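Local coordinates for ABC transporter substrate-binding protein (Bradyrhizobium japonicum, PDB 4I1D) that probably serves as the periplasmic solute-binding component of an ABC transporter, in a family assigned to polyamine uptake, and holds D-malate in its pocket here, at residues 102-107 with 228-233; 267-272 with 288-293. One frame throughout, in Å; residues are numbered along the deposited sequence.

Interaction 1: residues 102-107 with 228-233; sequences YEFYSS and LQSTSL
Tyr105 and Gln229 form one of the hydrogen-bonded pairs of these two antiparallel strands. Tyr105 N gives a hydrogen bond to Gln229 O at 2.9 Å. In return Gln229 N reaches Tyr105 O at 2.8 Å. Further along, Thr231 N bonds to Glu103 O at 3.1 Å, and Thr231 O accepts from Tyr102 N at 2.8 Å. Tyr102 and Glu103 thus both face Thr231, which makes a classic beta bulge. The strands, 100-112 and 219-235, are consistent with the hinge strands that join the two lobes of periplasmic binding proteins.

Three rings receive CH-pi contacts over a face. Leu233 CD2 sits 3.6 Å from the centroid of the Tyr102 ring. Tyr102 CG is anti to its backbone N (chi1 -177°). This places CG beside the carbonyl carbon, and the ring crosses the Leu233 side chain obliquely with one face toward CD2. The Tyr102 hydroxyl goes on to bond with Gln18 of helix 12-30. An alanine at Tyr102 would probably leave Leu233 CD2 without its ring face and Gln18 without this hydroxyl mate. Ser230 CB lies 4.0 Å from the centroid of the Phe104 ring, while its OG bonds to Thr64. Gln229 CB lies 4.0 Å from the centroid of the Tyr105 ring, offset toward the rim. Thr231 N meets the edge of that same ring.

Thr231 OG1 and Glu103 OE1 meet across the strands, 2.5 Å apart, with the Glu103 chain bent at chi2. Thr231 OG1 also hydrogen-bonds to Asp61 of strand 59-63. Leu228 CD1 packs apolarly on Phe104 CB. Tyr105 also stacks edge-to-face with Trp205 of the D-malate pocket.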
loop_
_atom_site.group_PDB
_atom_site.type_symbol
_atom_site.label_atom_id
_atom_site.label_comp_id
_atom_site.label_asym_id
_atom_site.label_seq_id
_atom_site.Cartn_x
_atom_site.Cartn_y
_atom_site.Cartn_z
ATOM N N TYR A 102 -10.029 43.903 0.992
ATOM C CA TYR A 102 -11.319 43.843 1.682
ATOM C C TYR A 102 -11.189 44.092 3.187
ATOM O O TYR A 102 -11.989 44.814 3.768
ATOM C CB TYR A 102 -11.967 42.497 1.386
ATOM C CG TYR A 102 -13.348 42.265 1.965
ATOM C CD1 TYR A 102 -14.405 43.123 1.682
ATOM C CD2 TYR A 102 -13.603 41.141 2.747
ATOM C CE1 TYR A 102 -15.670 42.884 2.197
ATOM C CE2 TYR A 102 -14.845 40.896 3.267
ATOM C CZ TYR A 102 -15.881 41.764 2.988
ATOM O OH TYR A 102 -17.125 41.499 3.502
ATOM N N GLU A 103 -10.161 43.507 3.802
ATOM C CA GLU A 103 -9.871 43.719 5.214
ATOM C C GLU A 103 -8.435 43.288 5.542
ATOM O O GLU A 103 -7.873 42.414 4.877
ATOM C CB GLU A 103 -10.859 42.927 6.069
ATOM C CG GLU A 103 -10.896 41.445 5.728
ATOM C CD GLU A 103 -9.805 40.629 6.435
ATOM O OE1 GLU A 103 -9.455 39.539 5.937
ATOM O OE2 GLU A 103 -9.305 41.059 7.496
ATOM N N PHE A 104 -7.846 43.895 6.568
ATOM C CA PHE A 104 -6.498 43.536 6.988
ATOM C C PHE A 104 -6.513 42.812 8.325
ATOM O O PHE A 104 -7.250 43.203 9.236
ATOM C CB PHE A 104 -5.629 44.775 7.104
ATOM C CG PHE A 104 -5.265 45.380 5.792
ATOM C CD1 PHE A 104 -6.082 46.331 5.209
ATOM C CD2 PHE A 104 -4.095 45.005 5.141
ATOM C CE1 PHE A 104 -5.743 46.903 3.996
ATOM C CE2 PHE A 104 -3.752 45.563 3.926
ATOM C CZ PHE A 104 -4.581 46.515 3.347
ATOM N N TYR A 105 -5.708 41.751 8.424
ATOM C CA TYR A 105 -5.493 41.030 9.677
ATOM C C TYR A 105 -4.012 40.789 9.883
ATOM O O TYR A 105 -3.230 40.903 8.942
ATOM C CB TYR A 105 -6.225 39.691 9.668
ATOM C CG TYR A 105 -5.809 38.725 8.572
ATOM C CD1 TYR A 105 -4.994 37.633 8.844
ATOM C CD2 TYR A 105 -6.251 38.893 7.273
ATOM C CE1 TYR A 105 -4.637 36.729 7.839
ATOM C CE2 TYR A 105 -5.894 38.006 6.268
ATOM C CZ TYR A 105 -5.094 36.926 6.554
ATOM O OH TYR A 105 -4.760 36.056 5.540
ATOM N N SER A 106 -3.630 40.434 11.106
ATOM C CA SER A 106 -2.226 40.186 11.413
ATOM C C SER A 106 -1.995 38.821 12.039
ATOM O O SER A 106 -2.834 38.322 12.793
ATOM C CB SER A 106 -1.685 41.266 12.347
ATOM O OG SER A 106 -1.832 42.552 11.777
ATOM N N SER A 107 -0.850 38.224 11.711
ATOM C CA SER A 107 -0.319 37.118 12.491
ATOM C C SER A 107 0.590 37.757 13.524
ATOM O O SER A 107 1.495 38.490 13.168
ATOM C CB SER A 107 0.479 36.156 11.611
ATOM O OG SER A 107 -0.378 35.487 10.696
ATOM N N LEU A 228 1.522 41.674 8.654
ATOM C CA LEU A 228 0.284 42.329 8.233
ATOM C C LEU A 228 -0.193 41.759 6.901
ATOM O O LEU A 228 0.532 41.789 5.900
ATOM C CB LEU A 228 0.487 43.839 8.121
ATOM C CG LEU A 228 -0.738 44.638 7.681
ATOM C CD1 LEU A 228 -1.963 44.319 8.561
ATOM C CD2 LEU A 228 -0.407 46.110 7.714
ATOM N N GLN A 229 -1.413 41.239 6.899
ATOM C CA GLN A 229 -1.945 40.534 5.744
ATOM C C GLN A 229 -3.342 41.031 5.406
ATOM O O GLN A 229 -3.899 41.855 6.131
ATOM C CB GLN A 229 -1.983 39.038 6.038
ATOM C CG GLN A 229 -0.606 38.456 6.341
ATOM C CD GLN A 229 -0.696 37.173 7.154
ATOM O OE1 GLN A 229 -0.349 37.141 8.344
ATOM N NE2 GLN A 229 -1.175 36.115 6.522
ATOM N N SER A 230 -3.912 40.523 4.314
ATOM C CA SER A 230 -5.245 40.946 3.900
ATOM C C SER A 230 -5.965 39.891 3.073
ATOM O O SER A 230 -5.335 39.072 2.398
ATOM C CB SER A 230 -5.144 42.223 3.061
ATOM O OG SER A 230 -4.575 41.933 1.792
ATOM N N THR A 231 -7.293 39.927 3.106
ATOM C CA THR A 231 -8.079 39.227 2.091
ATOM C C THR A 231 -8.628 40.244 1.090
ATOM O O THR A 231 -8.685 41.455 1.370
ATOM C CB THR A 231 -9.242 38.405 2.690
ATOM O OG1 THR A 231 -10.067 39.257 3.488
ATOM C CG2 THR A 231 -8.704 37.247 3.554
ATOM N N SER A 232 -9.011 39.744 -0.079
ATOM C CA SER A 232 -9.588 40.569 -1.132
ATOM C C SER A 232 -10.830 39.889 -1.728
ATOM O O SER A 232 -10.988 38.666 -1.643
ATOM C CB SER A 232 -8.558 40.825 -2.250
ATOM O OG SER A 232 -7.431 41.531 -1.759
ATOM N N LEU A 233 -11.700 40.691 -2.339
ATOM C CA LEU A 233 -12.871 40.173 -3.028
ATOM C C LEU A 233 -12.542 40.012 -4.506
ATOM O O LEU A 233 -11.865 40.864 -5.089
ATOM C CB LEU A 233 -14.036 41.136 -2.872
ATOM C CG LEU A 233 -14.444 41.500 -1.444
ATOM C CD1 LEU A 233 -15.705 42.334 -1.491
ATOM C CD2 LEU A 233 -14.671 40.241 -0.619
#

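Interaction 2: residues 267-272 with 288-293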
loop_
_atom_site.group_PDB
_atom_site.type_symbol
_atom_site.label_atom_id
_atom_site.label_comp_id
_atom_site.label_asym_id
_atom_site.label_seq_id
_atom_site.Cartn_x
_atom_site.Cartn_y
_atom_site.Cartn_z
ATOM N N TYR A 267 -10.411 43.642 12.908
ATOM C CA TYR A 267 -9.702 43.640 11.634
ATOM C C TYR A 267 -9.767 45.028 11.030
ATOM O O TYR A 267 -10.658 45.807 11.359
ATOM C CB TYR A 267 -10.276 42.586 10.687
ATOM C CG TYR A 267 -10.064 41.180 11.212
ATOM C CD1 TYR A 267 -8.880 40.836 11.850
ATOM C CD2 TYR A 267 -11.054 40.201 11.095
ATOM C CE1 TYR A 267 -8.672 39.551 12.351
ATOM C CE2 TYR A 267 -10.852 38.903 11.598
ATOM C CZ TYR A 267 -9.655 38.590 12.225
ATOM O OH TYR A 267 -9.428 37.320 12.725
ATOM N N GLY A 268 -8.803 45.346 10.173
ATOM C CA GLY A 268 -8.721 46.667 9.580
ATOM C C GLY A 268 -9.484 46.725 8.276
ATOM O O GLY A 268 -9.660 45.698 7.615
ATOM N N PRO A 269 -9.941 47.927 7.891
ATOM C CA PRO A 269 -10.690 48.059 6.636
ATOM C C PRO A 269 -9.768 47.929 5.420
ATOM O O PRO A 269 -8.697 48.537 5.405
ATOM C CB PRO A 269 -11.277 49.481 6.725
ATOM C CG PRO A 269 -10.297 50.242 7.558
ATOM C CD PRO A 269 -9.683 49.228 8.533
ATOM N N GLY A 270 -10.166 47.135 4.429
ATOM C CA GLY A 270 -9.422 47.062 3.182
ATOM C C GLY A 270 -9.312 48.428 2.512
ATOM O O GLY A 270 -8.310 48.734 1.865
ATOM N N ASN A 271 -10.341 49.257 2.664
ATOM C CA ASN A 271 -10.336 50.590 2.067
ATOM C C ASN A 271 -9.893 51.626 3.081
ATOM O O ASN A 271 -10.650 51.973 3.990
ATOM C CB ASN A 271 -11.723 50.952 1.521
ATOM C CG ASN A 271 -11.737 52.292 0.787
ATOM O OD1 ASN A 271 -10.822 53.110 0.925
ATOM N ND2 ASN A 271 -12.781 52.519 0.007
ATOM N N PRO A 272 -8.663 52.130 2.926
ATOM C CA PRO A 272 -8.105 53.086 3.885
ATOM C C PRO A 272 -8.940 54.367 3.997
ATOM O O PRO A 272 -8.795 55.090 4.987
ATOM C CB PRO A 272 -6.704 53.374 3.325
ATOM C CG PRO A 272 -6.792 53.017 1.879
ATOM C CD PRO A 272 -7.739 51.860 1.813
ATOM N N LEU A 288 -6.334 48.326 15.738
ATOM C CA LEU A 288 -6.517 47.654 14.454
ATOM C C LEU A 288 -5.190 47.371 13.773
ATOM O O LEU A 288 -4.235 48.134 13.926
ATOM C CB LEU A 288 -7.425 48.476 13.527
ATOM C CG LEU A 288 -8.817 48.839 14.056
ATOM C CD1 LEU A 288 -9.547 49.729 13.072
ATOM C CD2 LEU A 288 -9.636 47.601 14.357
ATOM N N PRO A 289 -5.128 46.264 13.018
ATOM C CA PRO A 289 -3.902 45.818 12.331
ATOM C C PRO A 289 -3.355 46.830 11.323
ATOM O O PRO A 289 -2.141 46.987 11.226
ATOM C CB PRO A 289 -4.344 44.536 11.613
ATOM C CG PRO A 289 -5.525 44.022 12.460
ATOM C CD PRO A 289 -6.233 45.294 12.882
ATOM N N SER A 290 -4.229 47.517 10.596
ATOM C CA SER A 290 -3.786 48.432 9.545
ATOM C C SER A 290 -3.782 49.909 9.938
ATOM O O SER A 290 -3.591 50.784 9.086
ATOM C CB SER A 290 -4.631 48.243 8.288
ATOM O OG SER A 290 -6.012 48.305 8.593
ATOM N N GLU A 291 -4.008 50.195 11.214
ATOM C CA GLU A 291 -3.872 51.565 11.691
ATOM C C GLU A 291 -2.408 51.952 11.490
ATOM O O GLU A 291 -1.507 51.177 11.826
ATOM C CB GLU A 291 -4.275 51.670 13.160
ATOM C CG GLU A 291 -4.386 53.102 13.683
ATOM C CD GLU A 291 -3.340 53.423 14.736
ATOM O OE1 GLU A 291 -3.474 54.465 15.416
ATOM O OE2 GLU A 291 -2.382 52.635 14.885
ATOM N N PRO A 292 -2.161 53.143 10.920
ATOM C CA PRO A 292 -0.805 53.547 10.535
ATOM C C PRO A 292 0.286 53.215 11.562
ATOM O O PRO A 292 1.316 52.660 11.171
ATOM C CB PRO A 292 -0.946 55.054 10.335
ATOM C CG PRO A 292 -2.347 55.188 9.793
ATOM C CD PRO A 292 -3.164 54.155 10.534
ATOM N N ALA A 293 0.069 53.524 12.839
ATOM C CA ALA A 293 1.103 53.292 13.848
ATOM C C ALA A 293 1.343 51.804 14.129
ATOM O O ALA A 293 2.465 51.402 14.446
ATOM C CB ALA A 293 0.799 54.051 15.141
#
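Gly268 and Ser290 come closest in the backbone, with their CA atoms 5.2 Å apart. No hydrogen bond links the two segments. Residues 268-269 form a short strand, paired antiparallel with strand 100-112 through a backbone bond between Gly268 and Phe104. Residues 288-291 form a type I beta turn. Its Glu291 N to Leu288 O bond is weak, at 3.4 Å. The turn leads straight into helix 292-295.

The two segments meet through van der Waals contacts. Ser290 OG lies 3.3 Å from Gly268 CA and 3.8 Å from Pro269 CD. Ser290 OG sits between its own backbone N and carbonyl carbon (chi1 51°), and the CA-CB bond of Ser290 itself points toward the strand. A beta carbon on Gly268 would collide with this oxygen, so the bare glycine lets the turn lie close. The contact buries Ser290 OG, and it has no hydrogen-bond partner in the model.

Glu291 is the N-cap of the helix that follows. Its OE2 takes a weak capping bond from Ala293 N at 3.3 Å, and it also accepts from Asn294 N. A carboxylate here would probably be stabilised by the helix N-terminus. The side chain of Asn294 bonds back to Leu288 O, so the turn and the helix start are tied together.

Leu288 and Pro289 cover the beginning of the strand. Leu288 CD2 touches Tyr267 O at 3.6 Å. The Pro289 ring brings CD to 3.7 Å from Gly268 N. Its other neighbours include Ser106 and Leu228, which places the turn against the central strands. The CB of Tyr267 points away from the turn. The side chain of Tyr267 lies about 6 Å from the bound D-malate, between nearest atoms.

Both contacts are buried, but interaction 1 lies nearer the centre of the chain and covers about three times the surface. It joins two long strands through backbone bonds, with aromatic faces added. Interaction 2 lacks any bond between its segments and relies on a turn resting on a short strand. The two share one sheet, because strand 268-269 runs beside 100-112. Tyr102 O probably accepts from Gly270 N at 3.0 Å. Pro289 CB also packs on Ser106 OG at 3.2 Å, and that hydroxyl hydrogen-bonds to Gln298. Segment 102-107 therefore has 228-233 along one edge and 267-272 along another.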